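Local coordinates for protein peptidoglycan-N-acetylglucosamine deacetylase BC_1974 (Bacillus cereus, PDB 5N1P) that removes acetyl groups from N-acetylglucosamine residues of peptidoglycan, as a zinc-dependent polysaccharide deacetylase of the CE4 family, at residues 21-25 with 26-30; 174-177 with 178-182; 104-107 with 108-112. All coordinates share one frame; numbering follows the deposited sequence.

How the interactions relate
Each of the three contacts is local to one helix. Interaction 1 closes helix 16-25 and leads into strand 31-34, interaction 3 opens helix 108-116, and interaction 2 lies within helix 167-182, so along the chain the order is 1, 3, 2. Interactions 1 and 2 are neighbours, their centres about 12 Å apart. P174 packs on T22 of helix 16-25, and L177 on H26 and A28 of the loop after it, while a probable hydrogen bond joins K181 NZ to H26 O. Both helices accompany the parallel sheet centred on strand 2-9. Interaction 3 stands about 35 Å from either, centre to centre, across the chain's centre. Together they illustrate how a deacetylase domain begins, continues and ends its helices.

Interaction 1 of 3, residues 21-25 with 26-30; sequences NTLKQ and HDAKA
The imidazole of H26 folds back alongside T22, both side chains pointing the same way, with T22 CG2 4.1 Å from H26 ND1. This overlap belongs to a Schellman motif that ends helix 16-25, D27 being its C-prime residue with positive phi. The motif's two bonds run from A28 N to L23 O (2.8 Å) and from D27 N to K24 O (3.0 Å). The first is almost straight, whereas the second comes in above the carbonyl plane. H26 N approaches L23 O as well, from the face opposite A28 N, and so two donors grip that carbonyl oxygen.

The histidine adds a side-chain bond to this backbone closure. With CG anti to its carbonyl carbon (chi1 -65°), the ring swings back toward the helix, and ND1 donates to T22 O at 2.9 Å with an N-H...O angle of 174°. The oxygen lies in the ring plane, at the edge, an arrangement that would hold the imidazole's rotation. T22 OG1 pairs with E18 O one turn earlier.

Beneath the turn, L23 divides its two methyls between the outgoing residues: CD2 meets A28 CB at 4.0 Å, and CD1 meets A30 CB at 3.9 Å.

Interaction 2 of 3, residues 174-177 with 178-182; sequences PAIL and KGLKE
The flat groups joining 174-177 to 178-182 are peptide carbonyls, and two of them take their donors in contrasting ways. G179 N stands above the plane of the A175 carbonyl, 2.9 Å from A175 O, while K181 N meets L177 O almost head-on to the C=O bond. K178 N to P174 O and L180 N to I176 O complete the set of four i to i+4 bonds. L180 N lends L177 O a further, weak bond.

Side chains also crowd around two of these oxygens. L180 CG lies 3.2 Å from I176 O, a position set by chi1 of -63°, which turns CG away from its own carbonyl carbon and back toward the preceding turn. K181 repeats the pattern one residue later, its CG 3.2 Å from L177 O, before the extended chain carries NZ to a hydrogen bond with H26 O in the loop after helix 16-25.

The principal apolar touch is between I176 and L180, which lie side by side and point the same way. I176 CG2, on the branch opposite the backbone N, meets L180 CD1 at 3.7 Å. This pair packs against helix 138-152, where I176 touches A146 and V149 and L180 touches L150, and against strand 2-9 at L6 and A4. L177 also touches L6, and in addition meets F187, H26 and A28.

With I176, L177 and L180 buried and A175, K178 and K181 exposed, this is an amphipathic helix in a beta-alpha-beta crossover from strand 157-163 to strand 185-187, both parallel to strand 2-9, within the NodB-type deacetylase fold.

Interaction 3 of 3, residues 104-107 with 108-112; sequences PGLN and EGLRN
E108, the first residue of helix 108-116, follows directly on the N-cap residue N107, whose carboxamide reaches over the turn that begins here. The CA of E108 lies over one face of the R111 guanidinium, displaced toward the rim. G109 carries the chain round the first turn, close to the N107 carboxamide.

The amide of L110 is the one that N107 caps. N107 OD1 accepts from L110 N at 3.1 Å, with an N-H...O angle of 160° and the donor tilted 30° from the amide plane. The asparagine manages this because its CG sits between the backbone N and the carbonyl carbon (chi1 54°), which curls the amide over the start of the helix. The L110 side chain then spreads beneath the cap: its CG is 3.6 Å from N107 OD1, and its CD1 is 3.7 Å from G105 O. L106 crosses L110 at about a right angle, laying CD2 3.8 Å from L110 CB.

R111 contributes two bonds. Its backbone N donates to N107 O at 2.9 Å, the first i to i+4 bond of the helix. Its side chain, bent at chi3, doubles back so that NH1 reaches L106 O at 3.0 Å; the oxygen lies at the guanidinium edge, and the donor meets a lone pair in the carbonyl plane. L106 is the centre of an inverse gamma turn, which has a weak bond from N107 N to G105 O. On its other fronts R111 pairs with D203 through NE and makes a cation-pi contact with W201.

The chemistry therefore implies a double role for this helix start: N107 satisfies an amide of the first turn, while R111 ties the helix start to the C-terminal residues D203 and W201.

Interaction 1 of 3, residues 21-25 with 26-30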
ATOM      1  N   ASN A  21       3.617  -8.142 -13.370  1.00 25.33           N
ATOM      2  CA  ASN A  21       3.235  -8.715 -14.655  1.00 27.54           C
ATOM      3  C   ASN A  21       1.727  -8.932 -14.719  1.00 27.33           C
ATOM      4  O   ASN A  21       1.096  -8.674 -15.740  1.00 30.84           O
ATOM      5  CB  ASN A  21       3.987 -10.019 -14.901  1.00 29.06           C
ATOM      6  CG  ASN A  21       5.482  -9.801 -15.073  1.00 34.60           C
ATOM      7  OD1 ASN A  21       5.920  -8.713 -15.453  1.00 37.67           O
ATOM      8  ND2 ASN A  21       6.271 -10.831 -14.789  1.00 35.96           N
ATOM      9  N   THR A  22       1.147  -9.371 -13.607  1.00 27.24           N
ATOM     10  CA  THR A  22      -0.292  -9.585 -13.536  1.00 31.08           C
ATOM     11  C   THR A  22      -1.047  -8.264 -13.701  1.00 27.75           C
ATOM     12  O   THR A  22      -2.023  -8.188 -14.449  1.00 31.85           O
ATOM     13  CB  THR A  22      -0.678 -10.267 -12.204  1.00 32.75           C
ATOM     14  OG1 THR A  22      -0.084 -11.573 -12.164  1.00 34.87           O
ATOM     15  CG2 THR A  22      -2.194 -10.394 -12.071  1.00 39.05           C
ATOM     16  N   LEU A  23      -0.581  -7.221 -13.017  1.00 27.52           N
ATOM     17  CA  LEU A  23      -1.206  -5.908 -13.122  1.00 28.40           C
ATOM     18  C   LEU A  23      -1.141  -5.380 -14.561  1.00 31.95           C
ATOM     19  O   LEU A  23      -2.129  -4.859 -15.088  1.00 31.75           O
ATOM     20  CB  LEU A  23      -0.539  -4.925 -12.155  1.00 24.25           C
ATOM     21  CG  LEU A  23      -0.797  -5.250 -10.675  1.00 21.41           C
ATOM     22  CD1 LEU A  23       0.103  -4.420  -9.768  1.00 22.42           C
ATOM     23  CD2 LEU A  23      -2.273  -5.029 -10.345  1.00 24.15           C
ATOM     24  N   LYS A  24       0.014  -5.544 -15.199  1.00 31.22           N
ATOM     25  CA  LYS A  24       0.204  -5.084 -16.574  1.00 36.35           C
ATOM     26  C   LYS A  24      -0.706  -5.822 -17.554  1.00 38.22           C
ATOM     27  O   LYS A  24      -1.268  -5.211 -18.465  1.00 39.21           O
ATOM     28  CB  LYS A  24       1.665  -5.249 -16.999  1.00 36.68           C
ATOM     29  CG  LYS A  24       1.959  -4.711 -18.396  1.00 50.06           C
ATOM     30  CD  LYS A  24       3.400  -4.963 -18.798  1.00 62.09           C
ATOM     31  CE  LYS A  24       4.368  -4.193 -17.914  1.00 67.12           C
ATOM     32  NZ  LYS A  24       5.771  -4.317 -18.401  1.00 73.24           N
ATOM     33  N   GLN A  25      -0.855  -7.130 -17.358  1.00 33.35           N
ATOM     34  CA  GLN A  25      -1.701  -7.962 -18.220  1.00 35.02           C
ATOM     35  C   GLN A  25      -3.183  -7.590 -18.128  1.00 39.52           C
ATOM     36  O   GLN A  25      -3.964  -7.901 -19.035  1.00 43.73           O
ATOM     37  CB  GLN A  25      -1.502  -9.438 -17.873  1.00 41.56           C
ATOM     38  CG  GLN A  25      -0.172 -10.002 -18.372  1.00 58.73           C
ATOM     39  CD  GLN A  25       0.237 -11.282 -17.666  1.00 68.20           C
ATOM     40  OE1 GLN A  25      -0.535 -11.853 -16.897  1.00 74.14           O
ATOM     41  NE2 GLN A  25       1.456 -11.741 -17.930  1.00 68.66           N
ATOM     42  N   HIS A  26      -3.564  -6.916 -17.044  1.00 38.86           N
ATOM     43  CA  HIS A  26      -4.940  -6.437 -16.884  1.00 42.62           C
ATOM     44  C   HIS A  26      -5.023  -4.912 -16.957  1.00 39.04           C
ATOM     45  O   HIS A  26      -6.064  -4.335 -16.640  1.00 41.31           O
ATOM     46  CB  HIS A  26      -5.535  -6.909 -15.554  1.00 48.52           C
ATOM     47  CG  HIS A  26      -5.692  -8.393 -15.445  1.00 50.79           C
ATOM     48  ND1 HIS A  26      -4.658  -9.227 -15.071  1.00 51.43           N
ATOM     49  CD2 HIS A  26      -6.765  -9.194 -15.644  1.00 58.39           C
ATOM     50  CE1 HIS A  26      -5.086 -10.475 -15.051  1.00 57.96           C
ATOM     51  NE2 HIS A  26      -6.362 -10.483 -15.396  1.00 63.30           N
ATOM     52  N   ASP A  27      -3.929  -4.277 -17.373  1.00 38.58           N
ATOM     53  CA  ASP A  27      -3.828  -2.818 -17.457  1.00 46.88           C
ATOM     54  C   ASP A  27      -4.347  -2.135 -16.197  1.00 42.34           C
ATOM     55  O   ASP A  27      -5.088  -1.154 -16.260  1.00 42.71           O
ATOM     56  CB  ASP A  27      -4.572  -2.299 -18.691  1.00 64.75           C
ATOM     57  CG  ASP A  27      -3.930  -2.755 -19.989  1.00 85.96           C
ATOM     58  OD1 ASP A  27      -2.738  -2.445 -20.202  1.00 95.06           O
ATOM     59  OD2 ASP A  27      -4.613  -3.424 -20.795  1.00 92.94           O
ATOM     60  N   ALA A  28      -3.959  -2.678 -15.050  1.00 31.64           N
ATOM     61  CA  ALA A  28      -4.342  -2.118 -13.766  1.00 27.76           C
ATOM     62  C   ALA A  28      -3.152  -1.387 -13.162  1.00 28.28           C
ATOM     63  O   ALA A  28      -2.017  -1.827 -13.321  1.00 29.89           O
ATOM     64  CB  ALA A  28      -4.819  -3.208 -12.828  1.00 32.71           C
ATOM     65  N   LYS A  29      -3.418  -0.270 -12.491  1.00 27.21           N
ATOM     66  CA  LYS A  29      -2.377   0.487 -11.801  1.00 23.97           C
ATOM     67  C   LYS A  29      -2.647   0.378 -10.307  1.00 24.56           C
ATOM     68  O   LYS A  29      -3.799   0.339  -9.881  1.00 26.21           O
ATOM     69  CB  LYS A  29      -2.358   1.950 -12.251  1.00 27.79           C
ATOM     70  CG  LYS A  29      -2.100   2.161 -13.746  1.00 32.09           C
ATOM     71  CD  LYS A  29      -0.789   1.536 -14.187  1.00 31.26           C
ATOM     72  CE  LYS A  29      -0.344   2.084 -15.550  1.00 37.74           C
ATOM     73  NZ  LYS A  29      -1.250   1.655 -16.647  1.00 41.83           N
ATOM     74  N   ALA A  30      -1.591   0.316  -9.508  1.00 22.32           N
ATOM     75  CA  ALA A  30      -1.734   0.069  -8.085  1.00 19.75           C
ATOM     76  C   ALA A  30      -0.765   0.933  -7.299  1.00 19.28           C
ATOM     77  O   ALA A  30      -0.053   1.766  -7.876  1.00 20.31           O
ATOM     78  CB  ALA A  30      -1.496  -1.408  -7.787  1.00 20.31           C
TER

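Interaction 2 of 3, residues 174-177 with 178-182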
ATOM      1  N   PRO A 174      -5.710 -11.680  -9.695  1.00 34.09           N
ATOM      2  CA  PRO A 174      -6.559 -11.819 -10.888  1.00 34.24           C
ATOM      3  C   PRO A 174      -8.064 -11.893 -10.582  1.00 35.87           C
ATOM      4  O   PRO A 174      -8.843 -11.225 -11.262  1.00 38.67           O
ATOM      5  CB  PRO A 174      -6.072 -13.132 -11.516  1.00 38.96           C
ATOM      6  CG  PRO A 174      -4.651 -13.209 -11.112  1.00 33.12           C
ATOM      7  CD  PRO A 174      -4.608 -12.661  -9.702  1.00 33.18           C
ATOM      8  N   ALA A 175      -8.461 -12.658  -9.568  1.00 32.82           N
ATOM      9  CA  ALA A 175      -9.882 -12.778  -9.221  1.00 32.43           C
ATOM     10  C   ALA A 175     -10.446 -11.482  -8.638  1.00 32.23           C
ATOM     11  O   ALA A 175     -11.631 -11.182  -8.798  1.00 37.91           O
ATOM     12  CB  ALA A 175     -10.095 -13.922  -8.251  1.00 35.52           C
ATOM     13  N   ILE A 176      -9.599 -10.729  -7.938  1.00 31.39           N
ATOM     14  CA  ILE A 176     -10.016  -9.447  -7.398  1.00 33.61           C
ATOM     15  C   ILE A 176     -10.254  -8.459  -8.531  1.00 35.23           C
ATOM     16  O   ILE A 176     -11.247  -7.730  -8.534  1.00 35.65           O
ATOM     17  CB  ILE A 176      -8.965  -8.873  -6.425  1.00 33.69           C
ATOM     18  CG1 ILE A 176      -8.947  -9.674  -5.123  1.00 33.73           C
ATOM     19  CG2 ILE A 176      -9.248  -7.403  -6.130  1.00 32.86           C
ATOM     20  CD1 ILE A 176      -7.752  -9.352  -4.246  1.00 28.45           C
ATOM     21  N   LEU A 177      -9.332  -8.433  -9.491  1.00 35.79           N
ATOM     22  CA  LEU A 177      -9.449  -7.532 -10.631  1.00 37.16           C
ATOM     23  C   LEU A 177     -10.728  -7.827 -11.414  1.00 40.11           C
ATOM     24  O   LEU A 177     -11.518  -6.924 -11.687  1.00 40.26           O
ATOM     25  CB  LEU A 177      -8.221  -7.646 -11.536  1.00 32.85           C
ATOM     26  CG  LEU A 177      -6.914  -7.124 -10.924  1.00 34.58           C
ATOM     27  CD1 LEU A 177      -5.714  -7.427 -11.809  1.00 36.98           C
ATOM     28  CD2 LEU A 177      -7.005  -5.637 -10.673  1.00 33.97           C
ATOM     29  N   LYS A 178     -10.935  -9.099 -11.747  1.00 37.03           N
ATOM     30  CA  LYS A 178     -12.137  -9.525 -12.461  1.00 42.29           C
ATOM     31  C   LYS A 178     -13.410  -9.174 -11.698  1.00 40.98           C
ATOM     32  O   LYS A 178     -14.349  -8.604 -12.254  1.00 44.79           O
ATOM     33  CB  LYS A 178     -12.084 -11.030 -12.720  1.00 40.41           C
ATOM     34  CG  LYS A 178     -13.265 -11.562 -13.517  1.00 45.28           C
ATOM     35  CD  LYS A 178     -13.152 -13.060 -13.724  1.00 47.49           C
ATOM     36  CE  LYS A 178     -14.213 -13.557 -14.699  1.00 50.38           C
ATOM     37  NZ  LYS A 178     -14.155 -15.034 -14.860  1.00 58.93           N
ATOM     38  N   GLY A 179     -13.438  -9.521 -10.417  1.00 43.18           N
ATOM     39  CA  GLY A 179     -14.600  -9.264  -9.588  1.00 45.32           C
ATOM     40  C   GLY A 179     -14.953  -7.795  -9.453  1.00 47.78           C
ATOM     41  O   GLY A 179     -16.127  -7.441  -9.391  1.00 48.32           O
ATOM     42  N   LEU A 180     -13.947  -6.926  -9.401  1.00 39.51           N
ATOM     43  CA  LEU A 180     -14.231  -5.505  -9.253  1.00 39.50           C
ATOM     44  C   LEU A 180     -14.542  -4.812 -10.579  1.00 40.17           C
ATOM     45  O   LEU A 180     -15.326  -3.864 -10.606  1.00 45.15           O
ATOM     46  CB  LEU A 180     -13.063  -4.800  -8.555  1.00 36.64           C
ATOM     47  CG  LEU A 180     -12.807  -5.288  -7.130  1.00 35.05           C
ATOM     48  CD1 LEU A 180     -11.626  -4.560  -6.509  1.00 36.76           C
ATOM     49  CD2 LEU A 180     -14.051  -5.120  -6.277  1.00 45.09           C
ATOM     50  N   LYS A 181     -13.927  -5.271 -11.667  1.00 47.99           N
ATOM     51  CA  LYS A 181     -14.211  -4.717 -12.995  1.00 40.56           C
ATOM     52  C   LYS A 181     -15.668  -4.941 -13.358  1.00 54.00           C
ATOM     53  O   LYS A 181     -16.313  -4.081 -13.961  1.00 52.42           O
ATOM     54  CB  LYS A 181     -13.311  -5.340 -14.067  1.00 50.58           C
ATOM     55  CG  LYS A 181     -11.869  -4.849 -14.039  1.00 59.02           C
ATOM     56  CD  LYS A 181     -11.058  -5.406 -15.203  1.00 66.64           C
ATOM     57  CE  LYS A 181      -9.603  -4.956 -15.125  1.00 66.04           C
ATOM     58  NZ  LYS A 181      -8.796  -5.458 -16.270  1.00 68.95           N
ATOM     59  N   GLU A 182     -16.173  -6.108 -12.972  1.00 51.78           N
ATOM     60  CA  GLU A 182     -17.558  -6.475 -13.224  1.00 57.57           C
ATOM     61  C   GLU A 182     -18.499  -5.533 -12.490  1.00 63.17           C
ATOM     62  O   GLU A 182     -19.614  -5.277 -12.947  1.00 65.45           O
ATOM     63  CB  GLU A 182     -17.807  -7.925 -12.807  1.00 61.77           C
ATOM     64  CG  GLU A 182     -17.460  -8.940 -13.885  1.00 68.09           C
ATOM     65  CD  GLU A 182     -17.238 -10.338 -13.332  1.00 69.17           C
ATOM     66  OE1 GLU A 182     -17.507 -10.552 -12.132  1.00 61.80           O
ATOM     67  OE2 GLU A 182     -16.809 -11.224 -14.103  1.00 66.59           O
TER

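Interaction 3 of 3, residues 104-107 with 108-112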
ATOM      1  N   PRO A 104      -4.321   3.386  17.146  1.00 31.39           N
ATOM      2  CA  PRO A 104      -4.214   4.702  17.783  1.00 26.57           C
ATOM      3  C   PRO A 104      -2.814   5.315  17.737  1.00 25.68           C
ATOM      4  O   PRO A 104      -2.607   6.363  18.356  1.00 29.95           O
ATOM      5  CB  PRO A 104      -4.600   4.393  19.230  1.00 33.90           C
ATOM      6  CG  PRO A 104      -4.006   3.023  19.445  1.00 34.18           C
ATOM      7  CD  PRO A 104      -4.058   2.299  18.108  1.00 39.68           C
ATOM      8  N   GLY A 105      -1.881   4.679  17.032  1.00 27.30           N
ATOM      9  CA  GLY A 105      -0.480   5.073  17.045  1.00 31.02           C
ATOM     10  C   GLY A 105      -0.154   6.520  16.701  1.00 26.36           C
ATOM     11  O   GLY A 105       0.626   7.171  17.403  1.00 26.35           O
ATOM     12  N   LEU A 106      -0.735   7.024  15.618  1.00 25.35           N
ATOM     13  CA  LEU A 106      -0.451   8.389  15.176  1.00 25.07           C
ATOM     14  C   LEU A 106      -1.282   9.385  15.967  1.00 24.67           C
ATOM     15  O   LEU A 106      -2.338   9.826  15.517  1.00 26.64           O
ATOM     16  CB  LEU A 106      -0.730   8.559  13.681  1.00 27.23           C
ATOM     17  CG  LEU A 106       0.322   8.188  12.641  1.00 39.56           C
ATOM     18  CD1 LEU A 106      -0.159   8.708  11.290  1.00 34.68           C
ATOM     19  CD2 LEU A 106       1.716   8.736  12.978  1.00 25.13           C
ATOM     20  N   ASN A 107      -0.796   9.742  17.147  1.00 25.15           N
ATOM     21  CA  ASN A 107      -1.504  10.687  18.008  1.00 25.22           C
ATOM     22  C   ASN A 107      -1.456  12.122  17.477  1.00 27.58           C
ATOM     23  O   ASN A 107      -0.810  12.404  16.466  1.00 25.27           O
ATOM     24  CB  ASN A 107      -0.924  10.645  19.421  1.00 33.69           C
ATOM     25  CG  ASN A 107       0.571  10.869  19.435  1.00 33.72           C
ATOM     26  OD1 ASN A 107       1.055  11.907  18.992  1.00 34.53           O
ATOM     27  ND2 ASN A 107       1.311   9.898  19.951  1.00 44.71           N
ATOM     28  N   GLU A 108      -2.132  13.021  18.190  1.00 30.08           N
ATOM     29  CA  GLU A 108      -2.187  14.440  17.860  1.00 36.26           C
ATOM     30  C   GLU A 108      -0.862  15.037  17.406  1.00 30.30           C
ATOM     31  O   GLU A 108      -0.766  15.669  16.351  1.00 29.01           O
ATOM     32  CB  GLU A 108      -2.649  15.213  19.087  1.00 42.19           C
ATOM     33  CG  GLU A 108      -3.841  16.076  18.893  1.00 52.87           C
ATOM     34  CD  GLU A 108      -4.391  16.530  20.230  1.00 41.58           C
ATOM     35  OE1 GLU A 108      -4.888  15.667  20.982  1.00 48.26           O
ATOM     36  OE2 GLU A 108      -4.305  17.732  20.537  1.00 37.81           O
ATOM     37  N   GLY A 109       0.149  14.863  18.246  1.00 32.68           N
ATOM     38  CA  GLY A 109       1.449  15.464  18.019  1.00 32.35           C
ATOM     39  C   GLY A 109       2.117  14.909  16.780  1.00 28.04           C
ATOM     40  O   GLY A 109       2.744  15.652  16.031  1.00 29.73           O
ATOM     41  N   LEU A 110       1.998  13.600  16.571  1.00 27.62           N
ATOM     42  CA  LEU A 110       2.586  12.972  15.396  1.00 26.43           C
ATOM     43  C   LEU A 110       1.866  13.382  14.118  1.00 24.19           C
ATOM     44  O   LEU A 110       2.504  13.573  13.085  1.00 26.10           O
ATOM     45  CB  LEU A 110       2.578  11.447  15.533  1.00 27.56           C
ATOM     46  CG  LEU A 110       3.568  10.888  16.558  1.00 33.93           C
ATOM     47  CD1 LEU A 110       3.546   9.365  16.555  1.00 31.08           C
ATOM     48  CD2 LEU A 110       4.971  11.392  16.263  1.00 37.62           C
ATOM     49  N   ARG A 111       0.544  13.535  14.174  1.00 25.40           N
ATOM     50  CA  ARG A 111      -0.172  13.951  12.968  1.00 25.88           C
ATOM     51  C   ARG A 111       0.270  15.362  12.558  1.00 24.30           C
ATOM     52  O   ARG A 111       0.414  15.649  11.370  1.00 26.28           O
ATOM     53  CB  ARG A 111      -1.689  13.884  13.169  1.00 24.40           C
ATOM     54  CG  ARG A 111      -2.158  12.476  13.427  1.00 21.37           C
ATOM     55  CD  ARG A 111      -3.649  12.286  13.165  1.00 23.76           C
ATOM     56  NE  ARG A 111      -4.530  13.177  13.921  1.00 25.84           N
ATOM     57  CZ  ARG A 111      -4.919  12.968  15.178  1.00 26.19           C
ATOM     58  NH1 ARG A 111      -4.447  11.936  15.864  1.00 26.61           N
ATOM     59  NH2 ARG A 111      -5.749  13.819  15.760  1.00 28.06           N
ATOM     60  N   ASN A 112       0.515  16.230  13.537  1.00 25.94           N
ATOM     61  CA  ASN A 112       1.074  17.549  13.231  1.00 26.90           C
ATOM     62  C   ASN A 112       2.451  17.447  12.583  1.00 26.12           C
ATOM     63  O   ASN A 112       2.743  18.154  11.617  1.00 28.92           O
ATOM     64  CB  ASN A 112       1.154  18.407  14.491  1.00 27.01           C
ATOM     65  CG  ASN A 112      -0.194  18.915  14.921  1.00 39.48           C
ATOM     66  OD1 ASN A 112      -1.121  18.986  14.116  1.00 38.51           O
ATOM     67  ND2 ASN A 112      -0.312  19.282  16.192  1.00 34.22           N
TER